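Local coordinates for protein serine--tRNA ligase (Pyrococcus horikoshii, PDB 2DQ0) that charges tRNA(Ser) with L-serine at the expense of ATP and probably also loads serine onto tRNA(Sec), at residues A[143-148]-A[337-342]; A[360-363]-A[368-371]. One frame throughout, in Å; residues are numbered along the deposited sequence.

Interactions 1 and 2 touch one another in the sheet of the class II catalytic core, where strands 338-342 and 354-362 are antiparallel neighbours and 367-376 comes next; their centres lie about 10 Å apart. The backbone joins them through a probable hydrogen bond of 3.0 Å between Pro337 O and Trp361 N. Phe368 of interaction 2 packs against both partners of interaction 1: its CD2 is 3.5 Å from Arg339 CG, and its CD1 is 3.7 Å from Gln145 CB. The seryl-adenylate analogue is held directly in interaction 2, by Glu370 and Val371, whereas the side chain of Arg339 in interaction 1 stays about 13 Å from it.

Interaction 1: residues A[143-148]-A[337-342]; sequences LEQSQG and PYRVVN
A single polar contact, Arg339 against Gln145, ties the last turn of helix 139-146 to strand 338-342, at the part of the catalytic sheet where that strand lies between 124-129 and 354-362. Arg339 reaches across from the sheet and gives an N-H of NH2 to the backbone carbonyl O of Gln145, at 2.8 Å. The bond is bent, 130° at the hydrogen, and the oxygen sits at the guanidinium edge, somewhat out of its plane. From CG to NE the arginine runs extended, which carries the charged group from the strand to the helix. The carbonyl it meets belongs to a helix end closed by a Schellman motif: Gln147, with positive phi, is the C-prime residue, and Gly148 N returns to Leu143 O at 3.2 Å. A cation placed here probably also interacts favourably with the negative end of the helix dipole. The Gln145 side chain, bent at chi2 (-71°), lays its amide obliquely over one side of the guanidinium, off-centre and with the planes 42° apart; NE2 is 3.7 Å from NH1 of Arg339, a packing contact, since both nitrogens are donors. NH1 itself is engaged in a salt bridge with Glu359 on the adjacent strand 354-362, so carbonyl and carboxylate take different nitrogens.

Interaction 2: residues A[360-363]-A[368-371]; sequences AWMP and FREV. With SSA (5'-O-(N-(L-seryl)-sulfamoyl)adenosine), chain G; SO4 (sulfate ion), chain D.
Trp361 and Phe368 form the aromatic, tightly packed part of a beta hairpin, strands 354-362 and 367-376, within the antiparallel sheet of the class II synthetase core. They are a non-hydrogen-bonded pair, and their rings meet edge-to-face: the CE3 corner of the indole stands over one face of the phenyl, off-centre toward its rim, 3.5 Å from Phe368 CE1, with the planes at 65°. The indole gets there with Trp361 CG anti to the backbone N (chi1 175°), and its NE1 is tied down by Arg133 O. Next along, Ala360 and Arg369 make the hydrogen-bonded pair, Arg369 N to Ala360 O at 2.7 Å and Ala360 N to Arg369 O at 2.8 Å.

Met362 still packs closely on the Arg369 methylenes: its CG lies 3.5 Å from Arg369 CG, the two chains crossing at about a right angle, and helix 410-420 covers it through Val415 and Glu419. The looser side is confined to the end of Arg369, which bends at chi2 and chi3 and swings its guanidinium away from strand 354-362. There NH2 bonds to Gln365, and NH1 reaches O4 of a sulfate at 3.0 Å; the anion, probably from the crystallisation liquor, is also held by Arg298 and Thr293. Farther along the strand the ligand pocket begins. Val371 O accepts a weak bond from O2' of the seryl-adenylate analogue, and the extended Glu370 side chain takes the ribose O3' hydroxyl on OE1, 2.8 Å away.

Interaction 1: residues A[143-148]-A[337-342]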
ATOM      1  N   LEU A 143      -5.305  17.415 -35.082  1.00 65.00           N
ATOM      2  CA  LEU A 143      -6.263  18.437 -35.491  1.00 55.33           C
ATOM      3  C   LEU A 143      -7.717  18.094 -35.253  1.00 57.07           C
ATOM      4  O   LEU A 143      -8.519  18.975 -34.912  1.00 55.77           O
ATOM      5  CB  LEU A 143      -6.031  18.803 -36.953  1.00 53.60           C
ATOM      6  CG  LEU A 143      -4.780  19.670 -37.139  1.00 58.59           C
ATOM      7  CD1 LEU A 143      -4.406  19.776 -38.608  1.00 52.02           C
ATOM      8  CD2 LEU A 143      -5.041  21.041 -36.555  1.00 40.74           C
ATOM      9  N   GLU A 144      -8.050  16.817 -35.420  1.00 52.64           N
ATOM     10  CA  GLU A 144      -9.408  16.343 -35.211  1.00 54.57           C
ATOM     11  C   GLU A 144      -9.700  16.384 -33.721  1.00 61.44           C
ATOM     12  O   GLU A 144     -10.756  16.848 -33.298  1.00 62.48           O
ATOM     13  CB  GLU A 144      -9.555  14.905 -35.708  1.00 63.74           C
ATOM     14  CG  GLU A 144     -10.646  14.703 -36.752  1.00 81.74           C
ATOM     15  CD  GLU A 144     -12.042  14.637 -36.159  1.00 85.26           C
ATOM     16  OE1 GLU A 144     -12.252  13.812 -35.246  1.00 90.06           O
ATOM     17  OE2 GLU A 144     -12.928  15.395 -36.614  1.00 83.99           O
ATOM     18  N   GLN A 145      -8.752  15.910 -32.921  1.00 58.09           N
ATOM     19  CA  GLN A 145      -8.932  15.880 -31.485  1.00 52.21           C
ATOM     20  C   GLN A 145      -8.946  17.276 -30.851  1.00 55.17           C
ATOM     21  O   GLN A 145      -9.621  17.516 -29.841  1.00 48.17           O
ATOM     22  CB  GLN A 145      -7.843  15.001 -30.877  1.00 57.05           C
ATOM     23  CG  GLN A 145      -7.966  13.523 -31.247  1.00 62.32           C
ATOM     24  CD  GLN A 145      -9.158  12.841 -30.574  1.00 75.82           C
ATOM     25  OE1 GLN A 145     -10.260  12.720 -31.152  1.00 68.22           O
ATOM     26  NE2 GLN A 145      -8.945  12.403 -29.333  1.00 71.95           N
ATOM     27  N   SER A 146      -8.209  18.205 -31.447  1.00 50.05           N
ATOM     28  CA  SER A 146      -8.168  19.558 -30.909  1.00 53.97           C
ATOM     29  C   SER A 146      -9.255  20.437 -31.524  1.00 56.90           C
ATOM     30  O   SER A 146      -9.518  21.530 -31.037  1.00 58.77           O
ATOM     31  CB  SER A 146      -6.796  20.187 -31.150  1.00 51.27           C
ATOM     32  OG  SER A 146      -6.389  20.023 -32.502  1.00 58.61           O
ATOM     33  N   GLN A 147      -9.890  19.957 -32.586  1.00 54.13           N
ATOM     34  CA  GLN A 147     -10.935  20.732 -33.241  1.00 60.06           C
ATOM     35  C   GLN A 147     -10.354  22.057 -33.734  1.00 62.11           C
ATOM     36  O   GLN A 147     -11.047  23.077 -33.739  1.00 65.09           O
ATOM     37  CB  GLN A 147     -12.077  21.054 -32.271  1.00 61.48           C
ATOM     38  CG  GLN A 147     -12.629  19.913 -31.435  1.00 66.29           C
ATOM     39  CD  GLN A 147     -13.697  20.395 -30.454  1.00 68.80           C
ATOM     40  OE1 GLN A 147     -13.518  21.404 -29.768  1.00 75.89           O
ATOM     41  NE2 GLN A 147     -14.802  19.677 -30.380  1.00 70.47           N
ATOM     42  N   GLY A 148      -9.079  22.050 -34.114  1.00 59.67           N
ATOM     43  CA  GLY A 148      -8.442  23.267 -34.597  1.00 56.01           C
ATOM     44  C   GLY A 148      -8.424  24.411 -33.598  1.00 59.91           C
ATOM     45  O   GLY A 148      -7.907  25.494 -33.886  1.00 59.12           O
ATOM     46  N   PRO A 337       0.378  20.990 -22.251  1.00 42.05           N
ATOM     47  CA  PRO A 337      -0.820  21.325 -23.023  1.00 45.53           C
ATOM     48  C   PRO A 337      -1.890  20.241 -22.817  1.00 42.20           C
ATOM     49  O   PRO A 337      -1.581  19.066 -22.659  1.00 43.36           O
ATOM     50  CB  PRO A 337      -0.290  21.451 -24.457  1.00 39.35           C
ATOM     51  CG  PRO A 337       0.854  20.459 -24.482  1.00 52.36           C
ATOM     52  CD  PRO A 337       1.515  20.628 -23.121  1.00 49.49           C
ATOM     53  N   TYR A 338      -3.150  20.650 -22.804  1.00 46.23           N
ATOM     54  CA  TYR A 338      -4.238  19.721 -22.543  1.00 46.06           C
ATOM     55  C   TYR A 338      -5.553  20.273 -23.062  1.00 51.50           C
ATOM     56  O   TYR A 338      -5.631  21.384 -23.593  1.00 57.24           O
ATOM     57  CB  TYR A 338      -4.358  19.509 -21.025  1.00 38.98           C
ATOM     58  CG  TYR A 338      -4.805  20.752 -20.251  1.00 35.51           C
ATOM     59  CD1 TYR A 338      -6.152  21.101 -20.171  1.00 38.56           C
ATOM     60  CD2 TYR A 338      -3.874  21.600 -19.635  1.00 40.75           C
ATOM     61  CE1 TYR A 338      -6.572  22.263 -19.508  1.00 43.15           C
ATOM     62  CE2 TYR A 338      -4.282  22.774 -18.963  1.00 37.87           C
ATOM     63  CZ  TYR A 338      -5.635  23.099 -18.909  1.00 50.71           C
ATOM     64  OH  TYR A 338      -6.051  24.269 -18.298  1.00 46.19           O
ATOM     65  N   ARG A 339      -6.590  19.477 -22.884  1.00 44.69           N
ATOM     66  CA  ARG A 339      -7.928  19.857 -23.271  1.00 49.00           C
ATOM     67  C   ARG A 339      -8.792  19.246 -22.153  1.00 50.34           C
ATOM     68  O   ARG A 339      -8.498  18.151 -21.679  1.00 54.38           O
ATOM     69  CB  ARG A 339      -8.275  19.254 -24.646  1.00 49.61           C
ATOM     70  CG  ARG A 339      -8.472  17.747 -24.640  1.00 43.90           C
ATOM     71  CD  ARG A 339      -8.825  17.172 -25.993  1.00 43.02           C
ATOM     72  NE  ARG A 339      -9.355  15.829 -25.801  1.00 50.02           N
ATOM     73  CZ  ARG A 339     -10.126  15.181 -26.667  1.00 53.84           C
ATOM     74  NH1 ARG A 339     -10.567  13.963 -26.380  1.00 37.21           N
ATOM     75  NH2 ARG A 339     -10.459  15.752 -27.816  1.00 63.27           N
ATOM     76  N   VAL A 340      -9.808  19.951 -21.671  1.00 45.52           N
ATOM     77  CA  VAL A 340     -10.617  19.329 -20.636  1.00 50.15           C
ATOM     78  C   VAL A 340     -11.908  18.917 -21.293  1.00 50.32           C
ATOM     79  O   VAL A 340     -12.435  19.605 -22.163  1.00 51.88           O
ATOM     80  CB  VAL A 340     -10.855  20.241 -19.383  1.00 46.32           C
ATOM     81  CG1 VAL A 340     -10.077  21.526 -19.509  1.00 32.61           C
ATOM     82  CG2 VAL A 340     -12.331  20.447 -19.145  1.00 41.19           C
ATOM     83  N   VAL A 341     -12.411  17.774 -20.866  1.00 47.64           N
ATOM     84  CA  VAL A 341     -13.589  17.205 -21.467  1.00 46.51           C
ATOM     85  C   VAL A 341     -14.768  17.012 -20.525  1.00 47.75           C
ATOM     86  O   VAL A 341     -14.592  16.782 -19.337  1.00 53.17           O
ATOM     87  CB  VAL A 341     -13.183  15.846 -22.105  1.00 45.86           C
ATOM     88  CG1 VAL A 341     -14.391  15.010 -22.406  1.00 57.10           C
ATOM     89  CG2 VAL A 341     -12.379  16.093 -23.371  1.00 44.30           C
ATOM     90  N   ASN A 342     -15.977  17.139 -21.060  1.00 44.02           N
ATOM     91  CA  ASN A 342     -17.160  16.888 -20.269  1.00 41.46           C
ATOM     92  C   ASN A 342     -17.525  15.467 -20.665  1.00 49.68           C
ATOM     93  O   ASN A 342     -17.829  15.174 -21.820  1.00 50.91           O
ATOM     94  CB  ASN A 342     -18.292  17.840 -20.630  1.00 55.74           C
ATOM     95  CG  ASN A 342     -19.527  17.646 -19.745  1.00 60.14           C
ATOM     96  OD1 ASN A 342     -19.569  16.753 -18.877  1.00 57.68           O
ATOM     97  ND2 ASN A 342     -20.542  18.481 -19.967  1.00 56.63           N
TER

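Interaction 2: residues A[360-363]-A[368-371]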
ATOM      1  N   ALA A 360      -4.199  15.225 -21.241  1.00 42.57           N
ATOM      2  CA  ALA A 360      -2.976  15.891 -21.703  1.00 40.23           C
ATOM      3  C   ALA A 360      -2.583  15.401 -23.050  1.00 40.92           C
ATOM      4  O   ALA A 360      -2.798  14.244 -23.386  1.00 45.50           O
ATOM      5  CB  ALA A 360      -1.821  15.647 -20.758  1.00 24.25           C
ATOM      6  N   TRP A 361      -2.000  16.305 -23.817  1.00 45.26           N
ATOM      7  CA  TRP A 361      -1.510  15.979 -25.131  1.00 40.51           C
ATOM      8  C   TRP A 361      -0.233  15.167 -24.877  1.00 42.92           C
ATOM      9  O   TRP A 361       0.619  15.566 -24.088  1.00 45.44           O
ATOM     10  CB  TRP A 361      -1.179  17.263 -25.912  1.00 35.95           C
ATOM     11  CG  TRP A 361      -0.552  16.920 -27.218  1.00 36.03           C
ATOM     12  CD1 TRP A 361       0.736  17.163 -27.605  1.00 37.20           C
ATOM     13  CD2 TRP A 361      -1.147  16.139 -28.258  1.00 33.43           C
ATOM     14  NE1 TRP A 361       0.986  16.575 -28.825  1.00 39.40           N
ATOM     15  CE2 TRP A 361      -0.154  15.938 -29.251  1.00 44.84           C
ATOM     16  CE3 TRP A 361      -2.421  15.588 -28.449  1.00 30.15           C
ATOM     17  CZ2 TRP A 361      -0.399  15.202 -30.426  1.00 41.43           C
ATOM     18  CZ3 TRP A 361      -2.668  14.860 -29.611  1.00 35.60           C
ATOM     19  CH2 TRP A 361      -1.658  14.674 -30.587  1.00 43.24           C
ATOM     20  N   MET A 362      -0.102  14.022 -25.529  1.00 42.39           N
ATOM     21  CA  MET A 362       1.076  13.195 -25.337  1.00 37.98           C
ATOM     22  C   MET A 362       1.829  13.123 -26.656  1.00 43.20           C
ATOM     23  O   MET A 362       1.573  12.268 -27.508  1.00 44.97           O
ATOM     24  CB  MET A 362       0.657  11.795 -24.857  1.00 46.19           C
ATOM     25  CG  MET A 362      -0.136  11.791 -23.539  1.00 42.31           C
ATOM     26  SD  MET A 362       0.851  12.305 -22.063  1.00 43.39           S
ATOM     27  CE  MET A 362      -0.244  11.776 -20.737  1.00 37.04           C
ATOM     28  N   PRO A 363       2.783  14.038 -26.846  1.00 44.64           N
ATOM     29  CA  PRO A 363       3.571  14.075 -28.079  1.00 44.08           C
ATOM     30  C   PRO A 363       3.951  12.712 -28.674  1.00 48.59           C
ATOM     31  O   PRO A 363       3.766  12.486 -29.864  1.00 56.63           O
ATOM     32  CB  PRO A 363       4.779  14.913 -27.680  1.00 42.70           C
ATOM     33  CG  PRO A 363       4.175  15.893 -26.689  1.00 46.61           C
ATOM     34  CD  PRO A 363       3.279  15.017 -25.859  1.00 40.05           C
ATOM     35  N   PHE A 368      -4.446  12.754 -26.909  1.00 47.58           N
ATOM     36  CA  PHE A 368      -4.773  13.323 -25.609  1.00 49.05           C
ATOM     37  C   PHE A 368      -5.103  12.155 -24.667  1.00 48.33           C
ATOM     38  O   PHE A 368      -5.880  11.273 -25.016  1.00 42.97           O
ATOM     39  CB  PHE A 368      -5.981  14.250 -25.701  1.00 44.86           C
ATOM     40  CG  PHE A 368      -5.714  15.544 -26.409  1.00 49.76           C
ATOM     41  CD1 PHE A 368      -5.885  15.650 -27.789  1.00 52.52           C
ATOM     42  CD2 PHE A 368      -5.328  16.678 -25.687  1.00 44.75           C
ATOM     43  CE1 PHE A 368      -5.678  16.872 -28.440  1.00 52.59           C
ATOM     44  CE2 PHE A 368      -5.115  17.903 -26.322  1.00 46.25           C
ATOM     45  CZ  PHE A 368      -5.289  18.004 -27.699  1.00 58.14           C
ATOM     46  N   ARG A 369      -4.515  12.134 -23.478  1.00 48.26           N
ATOM     47  CA  ARG A 369      -4.798  11.038 -22.553  1.00 42.51           C
ATOM     48  C   ARG A 369      -5.213  11.566 -21.188  1.00 40.51           C
ATOM     49  O   ARG A 369      -4.615  12.532 -20.683  1.00 33.10           O
ATOM     50  CB  ARG A 369      -3.567  10.133 -22.387  1.00 39.38           C
ATOM     51  CG  ARG A 369      -2.934   9.612 -23.681  1.00 39.27           C
ATOM     52  CD  ARG A 369      -3.933   8.899 -24.569  1.00 47.31           C
ATOM     53  NE  ARG A 369      -4.737   7.862 -23.902  1.00 58.68           N
ATOM     54  CZ  ARG A 369      -4.370   6.587 -23.720  1.00 60.75           C
ATOM     55  NH1 ARG A 369      -5.192   5.741 -23.111  1.00 50.91           N
ATOM     56  NH2 ARG A 369      -3.187   6.145 -24.131  1.00 47.70           N
ATOM     57  N   GLU A 370      -6.233  10.927 -20.605  1.00 39.85           N
ATOM     58  CA  GLU A 370      -6.736  11.288 -19.285  1.00 38.75           C
ATOM     59  C   GLU A 370      -5.587  11.368 -18.320  1.00 42.16           C
ATOM     60  O   GLU A 370      -4.745  10.467 -18.261  1.00 36.75           O
ATOM     61  CB  GLU A 370      -7.726  10.259 -18.735  1.00 44.51           C
ATOM     62  CG  GLU A 370      -8.134  10.563 -17.281  1.00 44.01           C
ATOM     63  CD  GLU A 370      -9.092   9.548 -16.693  1.00 54.81           C
ATOM     64  OE1 GLU A 370      -9.410   9.669 -15.485  1.00 59.82           O
ATOM     65  OE2 GLU A 370      -9.532   8.636 -17.430  1.00 62.20           O
ATOM     66  N   VAL A 371      -5.580  12.440 -17.543  1.00 44.66           N
ATOM     67  CA  VAL A 371      -4.523  12.656 -16.592  1.00 41.10           C
ATOM     68  C   VAL A 371      -5.129  13.073 -15.231  1.00 43.36           C
ATOM     69  O   VAL A 371      -4.461  13.018 -14.205  1.00 33.04           O
ATOM     70  CB  VAL A 371      -3.539  13.689 -17.193  1.00 47.47           C
ATOM     71  CG1 VAL A 371      -3.912  15.129 -16.781  1.00 24.64           C
ATOM     72  CG2 VAL A 371      -2.126  13.294 -16.846  1.00 46.92           C
TER
HETATM   73  N10 SSA G1001     -10.808   9.827  -6.941  1.00 26.83           N
HETATM   74  CA  SSA G1001     -10.920  10.138  -8.377  1.00 44.84           C
HETATM   75  CB  SSA G1001     -10.323  11.484  -8.689  1.00 47.08           C
HETATM   76  OG  SSA G1001      -8.894  11.477  -8.610  1.00 42.65           O
HETATM   77  C9  SSA G1001     -10.230   9.117  -9.274  1.00 38.24           C
HETATM   78  O9  SSA G1001      -9.540   8.220  -8.797  1.00 45.87           O
HETATM   79  N8  SSA G1001     -10.433   9.238 -10.591  1.00 39.90           N
HETATM   80  S1  SSA G1001      -9.705   8.238 -11.618  1.00 38.54           S
HETATM   81  O1S SSA G1001     -10.212   6.913 -11.294  1.00 31.52           O
HETATM   82  O2S SSA G1001      -9.920   8.802 -12.946  1.00 40.15           O
HETATM   83  O5' SSA G1001      -8.191   8.326 -11.220  1.00 39.49           O
HETATM   84  C5' SSA G1001      -7.543   9.583 -11.241  1.00 45.06           C
HETATM   85  C4' SSA G1001      -6.307   9.558 -12.085  1.00 42.79           C
HETATM   86  O4' SSA G1001      -5.350   8.617 -11.561  1.00 43.31           O
HETATM   87  C3' SSA G1001      -6.441   9.162 -13.542  1.00 52.63           C
HETATM   88  O3' SSA G1001      -6.952  10.247 -14.288  1.00 47.76           O
HETATM   89  C2' SSA G1001      -4.978   8.920 -13.868  1.00 48.39           C
HETATM   90  O2' SSA G1001      -4.206  10.092 -13.975  1.00 42.93           O
HETATM   91  C1' SSA G1001      -4.546   8.129 -12.627  1.00 46.46           C
HETATM   92  N9  SSA G1001      -4.794   6.692 -12.716  1.00 38.09           N
HETATM   93  C8  SSA G1001      -5.984   5.995 -12.588  1.00 30.46           C
HETATM   94  N7  SSA G1001      -5.852   4.701 -12.728  1.00 35.65           N
HETATM   95  C5  SSA G1001      -4.491   4.530 -12.969  1.00 39.02           C
HETATM   96  C6  SSA G1001      -3.698   3.379 -13.220  1.00 38.33           C
HETATM   97  N6  SSA G1001      -4.197   2.147 -13.266  1.00 46.55           N
HETATM   98  N1  SSA G1001      -2.353   3.552 -13.408  1.00 42.79           N
HETATM   99  C2  SSA G1001      -1.850   4.805 -13.349  1.00 36.62           C
HETATM  100  N3  SSA G1001      -2.504   5.967 -13.125  1.00 44.26           N
HETATM  101  C4  SSA G1001      -3.829   5.754 -12.955  1.00 32.52           C
HETATM  102  S   SO4 D2003      -3.942   1.964 -23.794  1.00107.50           S
HETATM  103  O1  SO4 D2003      -3.247   1.598 -22.543  1.00107.80           O
HETATM  104  O2  SO4 D2003      -3.007   2.727 -24.644  1.00105.08           O
HETATM  105  O3  SO4 D2003      -4.398   0.761 -24.524  1.00107.30           O
HETATM  106  O4  SO4 D2003      -5.119   2.784 -23.458  1.00108.24           O